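PDB 6W1G: hydroxyglutarate synthase from Pseudomonas putida, which uses iron(II) and O2 to convert 2-oxoadipate into (R)-2-hydroxyglutarate and CO2, a decarboxylation coupled to hydroxylation in D-lysine catabolism. Local coordinates for residues G32-L37 against L227-L232; Q43-Q48 against T231-A236; E79-I84 against T111-V116; F190-D195 against S287-F292. All coordinates share one frame; numbering follows the deposited sequence.

Overall arrangement
The four contacts lie at different distances from the metal centre formed by H70, H226 and E294, where a nickel ion is bound. Contacts 1 and 2 follow one another along helix 29-48; they share T231 and L232, and their centres are about 12 Å apart. Contact 1 is the nearer to the metal, the side chain of P229 lying about 9 Å from the nickel, whereas contact 2 lies away from the site. Contact 3 packs a helix on the five-stranded sheet that contact 1 also reaches, across the chain's centre. Contacts 3 and 4 touch directly, I84 CD1 to F190 CZ at 3.8 Å. The side chains of F113 and R291 are each about 13 Å from the nickel.

Contact 1: residues G32-L37 against L227-L232; sequences GTLLEL and LTPRTL
Helix segment 32-37 comes nearest to strand 226-229 at L35 and P229, whose CA atoms are 7.1 Å apart, a spacing bridged by side chains with no hydrogen bond across. Within the two segments, P229 is the one residue of 227-232 that meets 32-37, and two successive leucines share its ring. L34 has CG anti to the backbone N (chi1 179°), which sends CD2 forward to P229 CG at 3.7 Å, with P229 CD at 3.8 Å from the same methyl. L35 covers the neighbouring part of the ring: its CD2 is 3.8 Å from P229 CB and 3.9 Å from P229 CG. P229 CG thus has a methyl from each leucine, while CB and CD have one apiece. The contact buries 118 Å², its side chains meeting through carbon atoms. T228 turns its side chain away from the helix, and its OG1 is hydrogen-bonded to E294 OE1, a second-shell link to a metal ligand. P229 itself lies about 7 Å from H70, side chain to side chain. This is a helix packed against an outermost strand of a mixed five-stranded sheet whose strands 69-75 and 226-229 carry the metal ligands H70 and H226, in a glyoxalase-clan protein.

Contact 2: residues Q43-Q48 against T231-A236; sequences QQVMAQ and TLDIDA
The carboxylate of D233 is the flat group at this contact, and its stem touches the helix: D233 CB lies 3.7 Å from V45 CG2. Above the carboxylate plane stands the backbone N of A236, which donates to D233 OD1 at 3.0 Å with an N-H...O angle of 165° while lying 72° out of that plane. D233 therefore presents CB to segment 43-48 and uses its oxygen to cap the helix starting at I234. V45 divides its two methyls between neighbouring residues. CG1, anti to the backbone N (chi1 165°), meets L232 CB at 4.0 Å; CG2 takes the D233 side. L232 continues past V45 to M46, crossing that side chain at about a right angle, and its CD1 comes 3.8 Å from M46 CG and 4.1 Å from M46 SD. Shortening V45 to an alanine would probably open a gap beside L232 CB and D233 CB, leaving L232 freer to shift. Ahead of the cap, T231 OG1 accepts from D233 N at 3.2 Å in an ST turn, and N42 OD1 bonds both L232 N and T231 OG1, tying this turn to helix 29-48. L56 of helix 50-59 touches both M46 and L232, extending the apolar patch. In all, the geometry is that of an N-capped helix start: an ST turn leads into the aspartate N-cap of helix 234-240, and the turn and cap are packed on the last turns of helix 29-48.

Contact 3: residues E79-I84 against T111-V116; sequences EELATI and TAFRAV
F113 reaches from its strand toward L81 and I84, one helical turn apart on the buried side of helix 78-90. Its ring provides the close part of the contact. L81, with CG anti to the backbone N (chi1 -178°) and chi2 at 63°, has CD1 at the edge of the ring near its plane, 4.5 Å from F113 CZ. I84 approaches obliquely, its CG2 lying 4.4 Å from F113 CE1. Even here the spacing is easy, and the backbones stay well apart: I84 and F113 have CA atoms separated by 9.5 Å. Other parts of the fold share in the packing: F88 meets the F113 ring, and L433 of helix 424-433 touches both L81 and F113. Topologically this is the helix of a beta-alpha-beta-beta-beta unit, as in the glyoxalase clan: helix 78-90 connects strand 69-75 to strand 94-100 and packs across the strands between them, among them 108-114. Solvent comes in at E79, which is exposed, and partly at T83, whereas E80 is buried and salt-bridged to R154. T83 folds back on its own helix, its OG1 donating to E79 O at 2.9 Å, while T83 N reaches that oxygen from the opposite face of the carbonyl plane.

Contact 4: residues F190-D195 against S287-F292; sequences FRWHQD and SHTARF
W192 and R291 are brought together by two torsions: W192 places CG anti to the backbone N (chi1 -177°), extending the indole toward strand 288-298, and R291 bends at chi3 (77°) to lay its end along the ring. Arginine and indole lie alongside one another, pointing opposite ways. W192 CE3 sits over the centre of the guanidinium, 3.4 Å from R291 CZ, with the two planes 28° apart. Further back, R291 CD lies over the same indole's six-membered ring, 4.1 Å from its centroid, a CH-pi contact. T289 supplies the other touch, in the plane of the ring: its CG2 meets the edge at W192 CH2, 3.9 Å away. The guanidinium is also held by polar partners. R291 NH1 forms a salt bridge with E27 OE1, and E27 OE2 bonds W192 N, so one carboxylate serves both residues. R291 NH2 donates to I224 O and to a water at 3.0 Å, which in turn donates to F190 O at 2.7 Å. With an alanine in place of R291, W192 would probably lose the cover over one face and E27 its charged mate. The result is an arginine laid over a tryptophan face, joining the loop before helix 200-209 to an antiparallel strand pair, on the strand that carries E294 of the two-histidine, one-carboxylate metal site.

Contact 1: residues G32-L37 against L227-L232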
loop_
_atom_site.group_PDB
_atom_site.type_symbol
_atom_site.label_atom_id
_atom_site.label_comp_id
_atom_site.label_asym_id
_atom_site.label_seq_id
_atom_site.Cartn_x
_atom_site.Cartn_y
_atom_site.Cartn_z
ATOM N N GLY A 32 -17.392 -4.604 -4.450
ATOM C CA GLY A 32 -17.579 -5.222 -5.744
ATOM C C GLY A 32 -17.970 -4.237 -6.833
ATOM O O GLY A 32 -17.485 -4.327 -7.973
ATOM N N THR A 33 -18.867 -3.293 -6.507
ATOM C CA THR A 33 -19.201 -2.224 -7.443
ATOM C C THR A 33 -17.958 -1.439 -7.829
ATOM O O THR A 33 -17.753 -1.148 -9.016
ATOM C CB THR A 33 -20.239 -1.340 -6.770
ATOM O OG1 THR A 33 -21.334 -2.160 -6.352
ATOM C CG2 THR A 33 -20.716 -0.281 -7.729
ATOM N N LEU A 34 -17.142 -1.077 -6.850
ATOM C CA LEU A 34 -15.903 -0.381 -7.161
ATOM C C LEU A 34 -15.008 -1.188 -8.097
ATOM O O LEU A 34 -14.419 -0.649 -9.043
ATOM C CB LEU A 34 -15.152 -0.057 -5.871
ATOM C CG LEU A 34 -13.811 0.652 -6.072
ATOM C CD1 LEU A 34 -13.981 2.030 -6.648
ATOM C CD2 LEU A 34 -13.080 0.709 -4.752
ATOM N N LEU A 35 -14.858 -2.476 -7.837
ATOM C CA LEU A 35 -14.014 -3.290 -8.701
ATOM C C LEU A 35 -14.483 -3.283 -10.146
ATOM O O LEU A 35 -13.662 -3.277 -11.078
ATOM C CB LEU A 35 -13.912 -4.731 -8.228
ATOM C CG LEU A 35 -13.215 -4.982 -6.908
ATOM C CD1 LEU A 35 -13.149 -6.483 -6.704
ATOM C CD2 LEU A 35 -11.906 -4.365 -6.826
ATOM N N GLU A 36 -15.806 -3.302 -10.369
ATOM C CA GLU A 36 -16.305 -3.251 -11.746
ATOM C C GLU A 36 -15.941 -1.926 -12.402
ATOM O O GLU A 36 -15.546 -1.885 -13.567
ATOM C CB GLU A 36 -17.823 -3.459 -11.721
ATOM C CG GLU A 36 -18.229 -4.864 -11.325
ATOM C CD GLU A 36 -19.728 -5.080 -11.208
ATOM O OE1 GLU A 36 -20.478 -4.089 -11.084
ATOM O OE2 GLU A 36 -20.149 -6.258 -11.228
ATOM N N LEU A 37 -16.037 -0.841 -11.647
ATOM C CA LEU A 37 -15.688 0.471 -12.173
ATOM C C LEU A 37 -14.195 0.560 -12.469
ATOM O O LEU A 37 -13.794 1.097 -13.491
ATOM C CB LEU A 37 -16.115 1.512 -11.160
ATOM C CG LEU A 37 -15.987 2.964 -11.588
ATOM C CD1 LEU A 37 -16.877 3.284 -12.816
ATOM C CD2 LEU A 37 -16.378 3.823 -10.406
ATOM N N LEU A 227 -9.844 -2.328 1.779
ATOM C CA LEU A 227 -9.128 -3.061 0.754
ATOM C C LEU A 227 -9.200 -2.216 -0.508
ATOM O O LEU A 227 -10.306 -1.940 -0.985
ATOM C CB LEU A 227 -9.819 -4.383 0.543
ATOM C CG LEU A 227 -9.120 -5.511 -0.012
ATOM C CD1 LEU A 227 -7.790 -5.830 0.300
ATOM C CD2 LEU A 227 -9.938 -6.698 -0.243
ATOM N N THR A 228 -8.044 -1.822 -1.022
ATOM C CA THR A 228 -7.947 -0.768 -2.040
ATOM C C THR A 228 -7.433 -1.352 -3.335
ATOM O O THR A 228 -6.291 -1.853 -3.375
ATOM C CB THR A 228 -6.981 0.318 -1.559
ATOM O OG1 THR A 228 -7.486 0.799 -0.318
ATOM C CG2 THR A 228 -6.872 1.425 -2.577
ATOM N N PRO A 229 -8.237 -1.290 -4.397
ATOM C CA PRO A 229 -7.755 -1.676 -5.724
ATOM C C PRO A 229 -6.988 -0.535 -6.358
ATOM O O PRO A 229 -7.083 0.622 -5.950
ATOM C CB PRO A 229 -9.039 -1.967 -6.503
ATOM C CG PRO A 229 -10.031 -1.067 -5.909
ATOM C CD PRO A 229 -9.659 -0.864 -4.448
ATOM N N ARG A 230 -6.235 -0.880 -7.398
ATOM C CA ARG A 230 -5.414 0.056 -8.140
ATOM C C ARG A 230 -6.078 0.435 -9.461
ATOM O O ARG A 230 -6.393 -0.427 -10.286
ATOM C CB ARG A 230 -4.033 -0.543 -8.438
ATOM C CG ARG A 230 -3.159 0.371 -9.262
ATOM C CD ARG A 230 -1.805 -0.259 -9.552
ATOM N NE ARG A 230 -1.040 0.579 -10.436
ATOM C CZ ARG A 230 0.130 0.260 -10.995
ATOM N NH1 ARG A 230 0.691 -0.928 -10.765
ATOM N NH2 ARG A 230 0.741 1.117 -11.785
ATOM N N THR A 231 -6.312 1.736 -9.639
ATOM C CA THR A 231 -6.761 2.249 -10.917
ATOM C C THR A 231 -5.637 2.977 -11.626
ATOM O O THR A 231 -4.762 3.563 -11.006
ATOM C CB THR A 231 -7.981 3.179 -10.757
ATOM O OG1 THR A 231 -8.471 3.592 -12.035
ATOM C CG2 THR A 231 -7.699 4.420 -9.961
ATOM N N LEU A 232 -5.737 2.989 -12.960
ATOM C CA LEU A 232 -4.827 3.782 -13.782
ATOM C C LEU A 232 -5.233 5.256 -13.876
ATOM O O LEU A 232 -4.480 6.054 -14.393
ATOM C CB LEU A 232 -4.754 3.195 -15.194
ATOM C CG LEU A 232 -4.196 1.780 -15.258
ATOM C CD1 LEU A 232 -4.202 1.275 -16.704
ATOM C CD2 LEU A 232 -2.807 1.676 -14.651
#

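Contact 2: residues Q43-Q48 against T231-A236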
loop_
_atom_site.group_PDB
_atom_site.type_symbol
_atom_site.label_atom_id
_atom_site.label_comp_id
_atom_site.label_asym_id
_atom_site.label_seq_id
_atom_site.Cartn_x
_atom_site.Cartn_y
_atom_site.Cartn_z
ATOM N N GLN A 43 -9.383 -0.378 -18.471
ATOM C CA GLN A 43 -9.452 -0.770 -19.868
ATOM C C GLN A 43 -9.512 0.443 -20.778
ATOM O O GLN A 43 -8.882 0.461 -21.841
ATOM C CB GLN A 43 -10.696 -1.624 -20.064
ATOM C CG GLN A 43 -10.531 -3.087 -19.690
ATOM C CD GLN A 43 -11.424 -4.046 -20.482
ATOM O OE1 GLN A 43 -12.300 -3.639 -21.253
ATOM N NE2 GLN A 43 -11.195 -5.341 -20.282
ATOM N N GLN A 44 -10.286 1.458 -20.395
ATOM C CA GLN A 44 -10.360 2.686 -21.179
ATOM C C GLN A 44 -8.999 3.362 -21.270
ATOM O O GLN A 44 -8.603 3.814 -22.341
ATOM C CB GLN A 44 -11.374 3.618 -20.537
ATOM C CG GLN A 44 -11.559 4.988 -21.216
ATOM C CD GLN A 44 -12.752 5.754 -20.666
ATOM O OE1 GLN A 44 -13.588 6.260 -21.425
ATOM N NE2 GLN A 44 -12.833 5.857 -19.343
ATOM N N VAL A 45 -8.266 3.453 -20.158
ATOM C CA VAL A 45 -6.966 4.109 -20.214
ATOM C C VAL A 45 -6.048 3.367 -21.172
ATOM O O VAL A 45 -5.359 3.974 -21.997
ATOM C CB VAL A 45 -6.333 4.181 -18.812
ATOM C CG1 VAL A 45 -4.871 4.528 -18.944
ATOM C CG2 VAL A 45 -7.086 5.169 -17.902
ATOM N N MET A 46 -6.019 2.045 -21.062
ATOM C CA MET A 46 -5.084 1.308 -21.912
ATOM C C MET A 46 -5.450 1.449 -23.380
ATOM O O MET A 46 -4.561 1.500 -24.233
ATOM C CB MET A 46 -4.946 -0.137 -21.450
ATOM C CG MET A 46 -4.056 -0.201 -20.172
ATOM S SD MET A 46 -3.819 -1.780 -19.435
ATOM C CE MET A 46 -5.489 -2.286 -19.036
ATOM N N ALA A 47 -6.739 1.557 -23.678
ATOM C CA ALA A 47 -7.158 1.676 -25.072
ATOM C C ALA A 47 -6.890 3.075 -25.606
ATOM O O ALA A 47 -6.594 3.248 -26.797
ATOM C CB ALA A 47 -8.656 1.404 -25.163
ATOM N N GLN A 48 -7.041 4.093 -24.765
ATOM C CA GLN A 48 -6.938 5.481 -25.176
ATOM C C GLN A 48 -5.537 6.059 -25.076
ATOM O O GLN A 48 -5.263 7.068 -25.741
ATOM C CB GLN A 48 -7.877 6.350 -24.324
ATOM C CG GLN A 48 -9.330 6.031 -24.513
ATOM C CD GLN A 48 -10.266 6.854 -23.658
ATOM O OE1 GLN A 48 -9.851 7.696 -22.846
ATOM N NE2 GLN A 48 -11.545 6.602 -23.820
ATOM N N THR A 231 -6.312 1.736 -9.639
ATOM C CA THR A 231 -6.761 2.249 -10.917
ATOM C C THR A 231 -5.637 2.977 -11.626
ATOM O O THR A 231 -4.762 3.563 -11.006
ATOM C CB THR A 231 -7.981 3.179 -10.757
ATOM O OG1 THR A 231 -8.471 3.592 -12.035
ATOM C CG2 THR A 231 -7.699 4.420 -9.961
ATOM N N LEU A 232 -5.737 2.989 -12.960
ATOM C CA LEU A 232 -4.827 3.782 -13.782
ATOM C C LEU A 232 -5.233 5.256 -13.876
ATOM O O LEU A 232 -4.480 6.054 -14.393
ATOM C CB LEU A 232 -4.754 3.195 -15.194
ATOM C CG LEU A 232 -4.196 1.780 -15.258
ATOM C CD1 LEU A 232 -4.202 1.275 -16.704
ATOM C CD2 LEU A 232 -2.807 1.676 -14.651
ATOM N N ASP A 233 -6.419 5.655 -13.405
ATOM C CA ASP A 233 -6.834 7.063 -13.545
ATOM C C ASP A 233 -7.834 7.416 -12.448
ATOM O O ASP A 233 -9.030 7.173 -12.585
ATOM C CB ASP A 233 -7.416 7.325 -14.937
ATOM C CG ASP A 233 -7.688 8.793 -15.167
ATOM O OD1 ASP A 233 -7.738 9.588 -14.203
ATOM O OD2 ASP A 233 -7.886 9.193 -16.349
ATOM N N ILE A 234 -7.332 7.984 -11.351
ATOM C CA ILE A 234 -8.206 8.293 -10.229
ATOM C C ILE A 234 -9.149 9.436 -10.564
ATOM O O ILE A 234 -10.236 9.525 -9.997
ATOM C CB ILE A 234 -7.376 8.556 -8.959
ATOM C CG1 ILE A 234 -8.253 8.416 -7.711
ATOM C CG2 ILE A 234 -6.757 9.926 -8.988
ATOM C CD1 ILE A 234 -7.475 8.424 -6.460
ATOM N N ASP A 235 -8.761 10.339 -11.472
ATOM C CA ASP A 235 -9.704 11.392 -11.829
ATOM C C ASP A 235 -10.913 10.802 -12.534
ATOM O O ASP A 235 -12.056 11.191 -12.285
ATOM C CB ASP A 235 -9.046 12.402 -12.761
ATOM C CG ASP A 235 -7.915 13.192 -12.108
ATOM O OD1 ASP A 235 -8.025 13.528 -10.936
ATOM O OD2 ASP A 235 -6.915 13.488 -12.784
ATOM N N ALA A 236 -10.669 9.866 -13.435
ATOM C CA ALA A 236 -11.736 9.202 -14.152
ATOM C C ALA A 236 -12.610 8.402 -13.209
ATOM O O ALA A 236 -13.839 8.389 -13.353
ATOM C CB ALA A 236 -11.174 8.331 -15.265
#

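Contact 3: residues E79-I84 against T111-V116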
loop_
_atom_site.group_PDB
_atom_site.type_symbol
_atom_site.label_atom_id
_atom_site.label_comp_id
_atom_site.label_asym_id
_atom_site.label_seq_id
_atom_site.Cartn_x
_atom_site.Cartn_y
_atom_site.Cartn_z
ATOM N N GLU A 79 2.626 -8.132 20.903
ATOM C CA GLU A 79 2.598 -9.550 20.565
ATOM C C GLU A 79 1.799 -9.795 19.278
ATOM O O GLU A 79 2.182 -10.627 18.448
ATOM C CB GLU A 79 2.003 -10.293 21.755
ATOM C CG GLU A 79 2.853 -10.253 23.069
ATOM C CD GLU A 79 3.091 -8.894 23.765
ATOM O OE1 GLU A 79 2.225 -7.976 23.782
ATOM O OE2 GLU A 79 4.162 -8.782 24.387
ATOM N N GLU A 80 0.681 -9.070 19.104
ATOM C CA GLU A 80 -0.086 -9.191 17.865
ATOM C C GLU A 80 0.735 -8.738 16.660
ATOM O O GLU A 80 0.698 -9.383 15.607
ATOM C CB GLU A 80 -1.402 -8.410 17.945
ATOM C CG GLU A 80 -2.435 -9.075 18.880
ATOM C CD GLU A 80 -3.692 -8.276 19.096
ATOM O OE1 GLU A 80 -3.827 -7.168 18.553
ATOM O OE2 GLU A 80 -4.556 -8.788 19.834
ATOM N N LEU A 81 1.448 -7.627 16.790
ATOM C CA LEU A 81 2.270 -7.140 15.684
ATOM C C LEU A 81 3.384 -8.123 15.342
ATOM O O LEU A 81 3.635 -8.427 14.168
ATOM C CB LEU A 81 2.847 -5.757 16.013
ATOM C CG LEU A 81 3.678 -5.129 14.901
ATOM C CD1 LEU A 81 2.872 -4.850 13.641
ATOM C CD2 LEU A 81 4.326 -3.858 15.419
ATOM N N ALA A 82 4.072 -8.631 16.357
ATOM C CA ALA A 82 5.160 -9.570 16.106
ATOM C C ALA A 82 4.659 -10.841 15.456
ATOM O O ALA A 82 5.300 -11.390 14.559
ATOM C CB ALA A 82 5.884 -9.896 17.420
ATOM N N THR A 83 3.488 -11.324 15.890
ATOM C CA THR A 83 2.976 -12.555 15.310
ATOM C C THR A 83 2.470 -12.333 13.900
ATOM O O THR A 83 2.657 -13.184 13.013
ATOM C CB THR A 83 1.880 -13.112 16.223
ATOM O OG1 THR A 83 2.425 -13.375 17.516
ATOM C CG2 THR A 83 1.388 -14.420 15.673
ATOM N N ILE A 84 1.830 -11.178 13.663
ATOM C CA ILE A 84 1.395 -10.918 12.313
ATOM C C ILE A 84 2.562 -10.768 11.342
ATOM O O ILE A 84 2.441 -11.179 10.182
ATOM C CB ILE A 84 0.394 -9.775 12.298
ATOM C CG1 ILE A 84 -0.646 -10.141 11.261
ATOM C CG2 ILE A 84 0.996 -8.554 12.165
ATOM C CD1 ILE A 84 -1.864 -9.378 11.435
ATOM N N THR A 111 3.572 0.137 9.719
ATOM C CA THR A 111 4.461 -0.290 8.642
ATOM C C THR A 111 3.598 -0.924 7.573
ATOM O O THR A 111 2.410 -1.132 7.782
ATOM C CB THR A 111 5.516 -1.281 9.150
ATOM O OG1 THR A 111 6.511 -1.510 8.142
ATOM C CG2 THR A 111 4.945 -2.602 9.529
ATOM N N ALA A 112 4.179 -1.245 6.423
ATOM C CA ALA A 112 3.455 -2.026 5.431
ATOM C C ALA A 112 4.218 -3.319 5.151
ATOM O O ALA A 112 5.411 -3.291 4.867
ATOM C CB ALA A 112 3.240 -1.283 4.133
ATOM N N PHE A 113 3.513 -4.429 5.183
ATOM C CA PHE A 113 4.094 -5.715 4.837
ATOM C C PHE A 113 3.909 -5.930 3.335
ATOM O O PHE A 113 2.778 -5.825 2.834
ATOM C CB PHE A 113 3.453 -6.846 5.652
ATOM C CG PHE A 113 3.769 -6.746 7.112
ATOM C CD1 PHE A 113 2.910 -6.097 7.994
ATOM C CD2 PHE A 113 4.904 -7.343 7.628
ATOM C CE1 PHE A 113 3.208 -6.046 9.351
ATOM C CE2 PHE A 113 5.185 -7.286 8.962
ATOM C CZ PHE A 113 4.326 -6.628 9.827
ATOM N N ARG A 114 4.996 -6.249 2.636
ATOM C CA ARG A 114 4.964 -6.424 1.203
ATOM C C ARG A 114 6.184 -7.217 0.771
ATOM O O ARG A 114 7.178 -7.306 1.498
ATOM C CB ARG A 114 4.892 -5.097 0.424
ATOM C CG ARG A 114 6.086 -4.179 0.641
ATOM C CD ARG A 114 5.996 -3.031 -0.330
ATOM N NE ARG A 114 7.098 -2.084 -0.328
ATOM C CZ ARG A 114 8.166 -2.157 -1.136
ATOM N NH1 ARG A 114 8.398 -3.214 -1.880
ATOM N NH2 ARG A 114 8.987 -1.116 -1.218
ATOM N N ALA A 115 6.136 -7.775 -0.443
ATOM C CA ALA A 115 7.328 -8.309 -1.080
ATOM C C ALA A 115 8.201 -7.135 -1.506
ATOM O O ALA A 115 7.783 -5.989 -1.597
ATOM C CB ALA A 115 6.928 -9.151 -2.256
ATOM N N VAL A 116 9.461 -7.446 -1.771
ATOM C CA VAL A 116 10.471 -6.404 -1.953
ATOM C C VAL A 116 11.150 -6.390 -3.320
ATOM O O VAL A 116 11.737 -5.362 -3.703
ATOM C CB VAL A 116 11.504 -6.411 -0.814
ATOM C CG1 VAL A 116 10.806 -6.220 0.553
ATOM C CG2 VAL A 116 12.385 -7.638 -0.894
#

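Contact 4: residues F190-D195 against S287-F292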
loop_
_atom_site.group_PDB
_atom_site.type_symbol
_atom_site.label_atom_id
_atom_site.label_comp_id
_atom_site.label_asym_id
_atom_site.label_seq_id
_atom_site.Cartn_x
_atom_site.Cartn_y
_atom_site.Cartn_z
ATOM N N PHE A 190 -9.065 -11.694 9.922
ATOM C CA PHE A 190 -9.442 -10.418 9.325
ATOM C C PHE A 190 -10.915 -10.306 8.991
ATOM O O PHE A 190 -11.350 -9.286 8.436
ATOM C CB PHE A 190 -8.596 -10.205 8.072
ATOM C CG PHE A 190 -7.121 -10.379 8.346
ATOM C CD1 PHE A 190 -6.455 -9.499 9.185
ATOM C CD2 PHE A 190 -6.445 -11.479 7.886
ATOM C CE1 PHE A 190 -5.154 -9.671 9.489
ATOM C CE2 PHE A 190 -5.096 -11.653 8.186
ATOM C CZ PHE A 190 -4.453 -10.744 8.996
ATOM N N ARG A 191 -11.709 -11.282 9.380
ATOM C CA ARG A 191 -13.130 -11.236 9.100
ATOM C C ARG A 191 -13.843 -10.245 10.013
ATOM O O ARG A 191 -13.452 -10.044 11.170
ATOM C CB ARG A 191 -13.724 -12.607 9.359
ATOM C CG ARG A 191 -13.444 -13.604 8.334
ATOM C CD ARG A 191 -14.203 -14.907 8.605
ATOM N NE ARG A 191 -13.678 -15.922 7.708
ATOM C CZ ARG A 191 -14.078 -16.072 6.458
ATOM N NH1 ARG A 191 -15.020 -15.285 5.977
ATOM N NH2 ARG A 191 -13.541 -17.003 5.692
ATOM N N TRP A 192 -14.951 -9.698 9.518
ATOM C CA TRP A 192 -15.772 -8.832 10.342
ATOM C C TRP A 192 -16.581 -9.661 11.334
ATOM O O TRP A 192 -17.175 -10.673 10.965
ATOM C CB TRP A 192 -16.755 -8.074 9.438
ATOM C CG TRP A 192 -17.600 -7.099 10.204
ATOM C CD1 TRP A 192 -18.846 -7.313 10.725
ATOM C CD2 TRP A 192 -17.236 -5.755 10.559
ATOM N NE1 TRP A 192 -19.282 -6.184 11.379
ATOM C CE2 TRP A 192 -18.313 -5.215 11.285
ATOM C CE3 TRP A 192 -16.110 -4.963 10.327
ATOM C CZ2 TRP A 192 -18.291 -3.923 11.792
ATOM C CZ3 TRP A 192 -16.098 -3.654 10.822
ATOM C CH2 TRP A 192 -17.178 -3.159 11.548
ATOM N N HIS A 193 -16.644 -9.205 12.593
ATOM C CA HIS A 193 -17.493 -9.812 13.623
ATOM C C HIS A 193 -18.327 -8.721 14.275
ATOM O O HIS A 193 -17.777 -7.776 14.838
ATOM C CB HIS A 193 -16.638 -10.510 14.687
ATOM C CG HIS A 193 -15.767 -11.594 14.144
ATOM N ND1 HIS A 193 -14.412 -11.433 13.939
ATOM C CD2 HIS A 193 -16.066 -12.845 13.715
ATOM C CE1 HIS A 193 -13.912 -12.540 13.421
ATOM N NE2 HIS A 193 -14.893 -13.409 13.270
ATOM N N GLN A 194 -19.662 -8.849 14.214
ATOM C CA GLN A 194 -20.524 -7.777 14.730
ATOM C C GLN A 194 -20.605 -7.754 16.253
ATOM O O GLN A 194 -20.916 -6.702 16.823
ATOM C CB GLN A 194 -21.918 -7.821 14.110
ATOM C CG GLN A 194 -22.761 -8.970 14.503
ATOM C CD GLN A 194 -24.209 -8.754 14.098
ATOM O OE1 GLN A 194 -24.500 -8.320 12.981
ATOM N NE2 GLN A 194 -25.122 -9.026 15.016
ATOM N N ASP A 195 -20.310 -8.863 16.925
ATOM C CA ASP A 195 -20.451 -8.924 18.378
ATOM C C ASP A 195 -19.223 -8.294 19.035
ATOM O O ASP A 195 -18.121 -8.849 18.986
ATOM C CB ASP A 195 -20.656 -10.368 18.833
ATOM C CG ASP A 195 -22.110 -10.832 18.712
ATOM O OD1 ASP A 195 -22.720 -10.689 17.627
ATOM O OD2 ASP A 195 -22.638 -11.369 19.708
ATOM N N SER A 287 -24.692 1.646 18.333
ATOM C CA SER A 287 -24.707 0.276 17.837
ATOM C C SER A 287 -24.580 0.276 16.316
ATOM O O SER A 287 -25.031 -0.659 15.667
ATOM C CB SER A 287 -26.009 -0.436 18.210
ATOM O OG SER A 287 -26.370 -0.148 19.545
ATOM N N HIS A 288 -24.035 1.359 15.755
ATOM C CA HIS A 288 -23.721 1.417 14.328
ATOM C C HIS A 288 -22.346 2.026 14.114
ATOM O O HIS A 288 -21.913 2.903 14.865
ATOM C CB HIS A 288 -24.751 2.242 13.530
ATOM C CG HIS A 288 -26.150 1.736 13.668
ATOM N ND1 HIS A 288 -26.828 1.747 14.866
ATOM C CD2 HIS A 288 -26.985 1.167 12.765
ATOM C CE1 HIS A 288 -28.027 1.220 14.695
ATOM N NE2 HIS A 288 -28.147 0.858 13.431
ATOM N N THR A 289 -21.667 1.564 13.056
ATOM C CA THR A 289 -20.332 2.043 12.738
ATOM C C THR A 289 -20.083 1.914 11.245
ATOM O O THR A 289 -20.489 0.939 10.607
ATOM C CB THR A 289 -19.256 1.267 13.501
ATOM O OG1 THR A 289 -17.969 1.862 13.278
ATOM C CG2 THR A 289 -19.181 -0.170 13.028
ATOM N N ALA A 290 -19.377 2.871 10.697
ATOM C CA ALA A 290 -19.210 2.935 9.263
ATOM C C ALA A 290 -17.968 2.182 8.841
ATOM O O ALA A 290 -16.941 2.208 9.532
ATOM C CB ALA A 290 -19.107 4.392 8.809
ATOM N N ARG A 291 -18.082 1.491 7.707
ATOM C CA ARG A 291 -16.939 0.920 7.008
ATOM C C ARG A 291 -16.663 1.796 5.810
ATOM O O ARG A 291 -17.598 2.139 5.061
ATOM C CB ARG A 291 -17.200 -0.510 6.543
ATOM C CG ARG A 291 -17.525 -1.431 7.715
ATOM C CD ARG A 291 -17.467 -2.910 7.302
ATOM N NE ARG A 291 -16.085 -3.349 7.199
ATOM C CZ ARG A 291 -15.726 -4.619 7.009
ATOM N NH1 ARG A 291 -16.645 -5.554 6.770
ATOM N NH2 ARG A 291 -14.426 -4.918 6.968
ATOM N N PHE A 292 -15.416 2.214 5.655
ATOM C CA PHE A 292 -15.026 3.104 4.581
ATOM C C PHE A 292 -14.152 2.386 3.581
ATOM O O PHE A 292 -13.356 1.518 3.922
ATOM C CB PHE A 292 -14.252 4.271 5.121
ATOM C CG PHE A 292 -15.059 5.161 6.006
ATOM C CD1 PHE A 292 -15.827 6.180 5.473
ATOM C CD2 PHE A 292 -15.083 4.969 7.383
ATOM C CE1 PHE A 292 -16.591 7.001 6.304
ATOM C CE2 PHE A 292 -15.829 5.802 8.195
ATOM C CZ PHE A 292 -16.590 6.801 7.657
HETATM O O HOH W 1 -13.228 -7.658 7.355
#